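Local coordinates for peroxinectin A (Dictyostelium discoideum, PDB 6ERC), which is a secreted heme peroxidase that uses hydrogen peroxide to oxidise phenolic donors, and also iodide and thiocyanate, at residues W75-I80 with N215-L220. Numbering follows the deposited sequence.
With HEM (protoporphyrin IX containing Fe), chain F.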
loop_
_atom_site.group_PDB
_atom_site.type_symbol
_atom_site.label_atom_id
_atom_site.label_comp_id
_atom_site.label_asym_id
_atom_site.label_seq_id
_atom_site.Cartn_x
_atom_site.Cartn_y
_atom_site.Cartn_z
ATOM N N TRP A 75 -5.797 6.415 0.511
ATOM C CA TRP A 75 -4.547 7.024 0.069
ATOM C C TRP A 75 -3.351 6.198 0.515
ATOM O O TRP A 75 -2.374 6.058 -0.231
ATOM C CB TRP A 75 -4.421 8.451 0.593
ATOM C CG TRP A 75 -3.249 9.148 -0.013
ATOM C CD1 TRP A 75 -2.022 9.339 0.549
ATOM C CD2 TRP A 75 -3.185 9.724 -1.321
ATOM N NE1 TRP A 75 -1.199 10.009 -0.326
ATOM C CE2 TRP A 75 -1.892 10.256 -1.481
ATOM C CE3 TRP A 75 -4.101 9.846 -2.369
ATOM C CZ2 TRP A 75 -1.491 10.902 -2.648
ATOM C CZ3 TRP A 75 -3.700 10.489 -3.526
ATOM C CH2 TRP A 75 -2.407 11.006 -3.657
ATOM N N GLY A 76 -3.401 5.658 1.734
ATOM C CA GLY A 76 -2.329 4.788 2.192
ATOM C C GLY A 76 -2.116 3.610 1.263
ATOM O O GLY A 76 -0.988 3.303 0.876
ATOM N N GLN A 77 -3.205 2.938 0.888
ATOM C CA GLN A 77 -3.099 1.832 -0.055
ATOM C C GLN A 77 -2.631 2.328 -1.417
ATOM O O GLN A 77 -1.847 1.656 -2.098
ATOM C CB GLN A 77 -4.443 1.116 -0.173
ATOM C CG GLN A 77 -4.393 -0.167 -0.983
ATOM C CD GLN A 77 -5.750 -0.828 -1.099
ATOM O OE1 GLN A 77 -6.749 -0.318 -0.583
ATOM N NE2 GLN A 77 -5.797 -1.971 -1.778
ATOM N N PHE A 78 -3.105 3.505 -1.829
ATOM C CA PHE A 78 -2.629 4.109 -3.068
ATOM C C PHE A 78 -1.157 4.484 -2.971
ATOM O O PHE A 78 -0.426 4.388 -3.961
ATOM C CB PHE A 78 -3.473 5.339 -3.399
ATOM C CG PHE A 78 -3.112 5.990 -4.699
ATOM C CD1 PHE A 78 -3.669 5.547 -5.887
ATOM C CD2 PHE A 78 -2.221 7.046 -4.735
ATOM C CE1 PHE A 78 -3.340 6.143 -7.082
ATOM C CE2 PHE A 78 -1.889 7.644 -5.929
ATOM C CZ PHE A 78 -2.451 7.193 -7.104
ATOM N N LEU A 79 -0.705 4.898 -1.786
ATOM C CA LEU A 79 0.683 5.310 -1.615
ATOM C C LEU A 79 1.634 4.122 -1.715
ATOM O O LEU A 79 2.675 4.206 -2.374
ATOM C CB LEU A 79 0.849 6.023 -0.274
ATOM C CG LEU A 79 2.265 6.443 0.123
ATOM C CD1 LEU A 79 2.942 7.253 -0.973
ATOM C CD2 LEU A 79 2.214 7.241 1.419
ATOM N N ILE A 80 1.302 3.004 -1.058
ATOM C CA ILE A 80 2.210 1.860 -1.079
ATOM C C ILE A 80 2.331 1.295 -2.486
ATOM O O ILE A 80 3.396 0.802 -2.876
ATOM C CB ILE A 80 1.761 0.773 -0.080
ATOM C CG1 ILE A 80 2.802 -0.347 -0.021
ATOM C CG2 ILE A 80 0.403 0.202 -0.457
ATOM C CD1 ILE A 80 4.092 0.062 0.663
ATOM N N ASN A 215 -7.401 -2.582 -9.470
ATOM C CA ASN A 215 -8.800 -2.959 -9.320
ATOM C C ASN A 215 -9.118 -3.549 -7.953
ATOM O O ASN A 215 -10.271 -3.934 -7.728
ATOM C CB ASN A 215 -9.193 -3.970 -10.400
ATOM C CG ASN A 215 -9.101 -3.396 -11.800
ATOM O OD1 ASN A 215 -10.081 -2.882 -12.340
ATOM N ND2 ASN A 215 -7.919 -3.489 -12.398
ATOM N N GLU A 216 -8.139 -3.626 -7.043
ATOM C CA GLU A 216 -8.351 -4.299 -5.762
ATOM C C GLU A 216 -9.662 -3.860 -5.118
ATOM O O GLU A 216 -10.460 -4.698 -4.683
ATOM C CB GLU A 216 -7.170 -4.030 -4.824
ATOM C CG GLU A 216 -7.033 -5.033 -3.666
ATOM C CD GLU A 216 -7.832 -4.655 -2.424
ATOM O OE1 GLU A 216 -8.605 -3.676 -2.473
ATOM O OE2 GLU A 216 -7.679 -5.341 -1.388
ATOM N N ASN A 217 -9.908 -2.556 -5.053
ATOM C CA ASN A 217 -11.174 -2.064 -4.532
ATOM C C ASN A 217 -11.551 -0.789 -5.270
ATOM O O ASN A 217 -10.686 -0.116 -5.844
ATOM C CB ASN A 217 -11.110 -1.810 -3.021
ATOM C CG ASN A 217 -10.196 -0.664 -2.657
ATOM O OD1 ASN A 217 -10.613 0.493 -2.648
ATOM N ND2 ASN A 217 -8.945 -0.979 -2.342
ATOM N N PRO A 218 -12.839 -0.426 -5.272
ATOM C CA PRO A 218 -13.259 0.759 -6.040
ATOM C C PRO A 218 -12.682 2.056 -5.506
ATOM O O PRO A 218 -12.241 2.902 -6.294
ATOM C CB PRO A 218 -14.791 0.731 -5.926
ATOM C CG PRO A 218 -15.134 -0.656 -5.432
ATOM C CD PRO A 218 -13.974 -1.086 -4.607
ATOM N N GLY A 219 -12.688 2.250 -4.188
ATOM C CA GLY A 219 -12.092 3.449 -3.627
ATOM C C GLY A 219 -10.675 3.674 -4.110
ATOM O O GLY A 219 -10.238 4.818 -4.257
ATOM N N LEU A 220 -9.940 2.590 -4.366
ATOM C CA LEU A 220 -8.613 2.713 -4.955
ATOM C C LEU A 220 -8.703 3.142 -6.413
ATOM O O LEU A 220 -7.935 3.998 -6.865
ATOM C CB LEU A 220 -7.868 1.385 -4.827
ATOM C CG LEU A 220 -6.430 1.321 -5.342
ATOM C CD1 LEU A 220 -5.543 2.310 -4.604
ATOM C CD2 LEU A 220 -5.889 -0.097 -5.203
HETATM C CHA HEM F . -0.172 -5.904 0.778
HETATM C CHB HEM F . -4.961 -6.241 0.203
HETATM C CHC HEM F . -5.498 -1.882 2.296
HETATM C CHD HEM F . -0.723 -1.672 3.081
HETATM C C1A HEM F . -1.424 -6.394 0.501
HETATM C C2A HEM F . -1.723 -7.723 0.026
HETATM C C3A HEM F . -3.045 -7.826 -0.134
HETATM C C4A HEM F . -3.627 -6.555 0.233
HETATM C CMA HEM F . -3.832 -9.061 -0.627
HETATM C CAA HEM F . -0.667 -8.812 -0.226
HETATM C CBA HEM F . -0.892 -9.892 0.822
HETATM C CGA HEM F . 0.377 -10.678 1.029
HETATM O O1A HEM F . 1.390 -10.087 1.485
HETATM O O2A HEM F . 0.373 -11.903 0.749
HETATM C C1B HEM F . -5.508 -5.083 0.701
HETATM C C2B HEM F . -6.911 -4.753 0.668
HETATM C C3B HEM F . -7.068 -3.547 1.240
HETATM C C4B HEM F . -5.760 -3.079 1.657
HETATM C CMB HEM F . -7.970 -5.688 0.050
HETATM C CAB HEM F . -8.357 -2.726 1.473
HETATM C CBB HEM F . -9.578 -3.178 1.171
HETATM C C1C HEM F . -4.258 -1.440 2.703
HETATM C C2C HEM F . -3.968 -0.193 3.390
HETATM C C3C HEM F . -2.636 -0.138 3.605
HETATM C C4C HEM F . -2.062 -1.348 3.058
HETATM C CMC HEM F . -5.082 0.808 3.763
HETATM C CAC HEM F . -1.722 0.918 4.282
HETATM C CBC HEM F . -2.122 2.077 4.809
HETATM C C1D HEM F . -0.157 -2.775 2.488
HETATM C C2D HEM F . 1.258 -3.040 2.371
HETATM C C3D HEM F . 1.399 -4.213 1.745
HETATM C C4D HEM F . 0.088 -4.721 1.427
HETATM C CMD HEM F . 2.374 -2.125 2.916
HETATM C CAD HEM F . 2.708 -4.925 1.364
HETATM C CBD HEM F . 3.194 -4.228 0.097
HETATM C CGD HEM F . 3.894 -5.197 -0.826
HETATM O O1D HEM F . 3.192 -5.878 -1.618
HETATM O O2D HEM F . 5.146 -5.294 -0.788
HETATM N NA HEM F . -2.611 -5.705 0.616
HETATM N NB HEM F . -4.833 -4.043 1.310
HETATM N NC HEM F . -3.070 -2.116 2.517
HETATM N ND HEM F . -0.840 -3.819 1.900
HETATM FE FE HEM F . -2.805 -3.903 1.560
#
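F78 and L220 bring the two backbones to their nearest approach, CA to CA 6.4 Å, where the end of helix 70-80 passes the first turn of helix 218-241. N217 is the N-cap of the latter: its OD1 takes the N-H of L220 at 2.8 Å, the donor lying 47° out of the carbonyl plane. The other branch of this amide, ND2, gives a near-straight bond of 2.7 Å to E216 OE1 and a weak, bent one of 2.9 Å to Q77 OE1. With CG anti to N (chi1 -172°) and the chain extended, Q77 runs along the heme to meet N217 tip to tip, while its NE2 makes a long, weak bond to E216 OE1. E216 is bent at chi2, and its OE2 is 1.5 Å from HEM CMB, an ester link of the animal heme peroxidase type. An alanine at N217 would probably leave the L220 N-H without its side-chain cap and Q77 OE1 without its N217 partner, and take the shorter, straighter of the two bonds described from E216 OE1. Away from the heme, L220 CD1 packs against F78 CB at 3.9 Å and the ring edge. Beyond, F78 lies against I223 and L227 of helix 218-241, and W75 against helix 247-275.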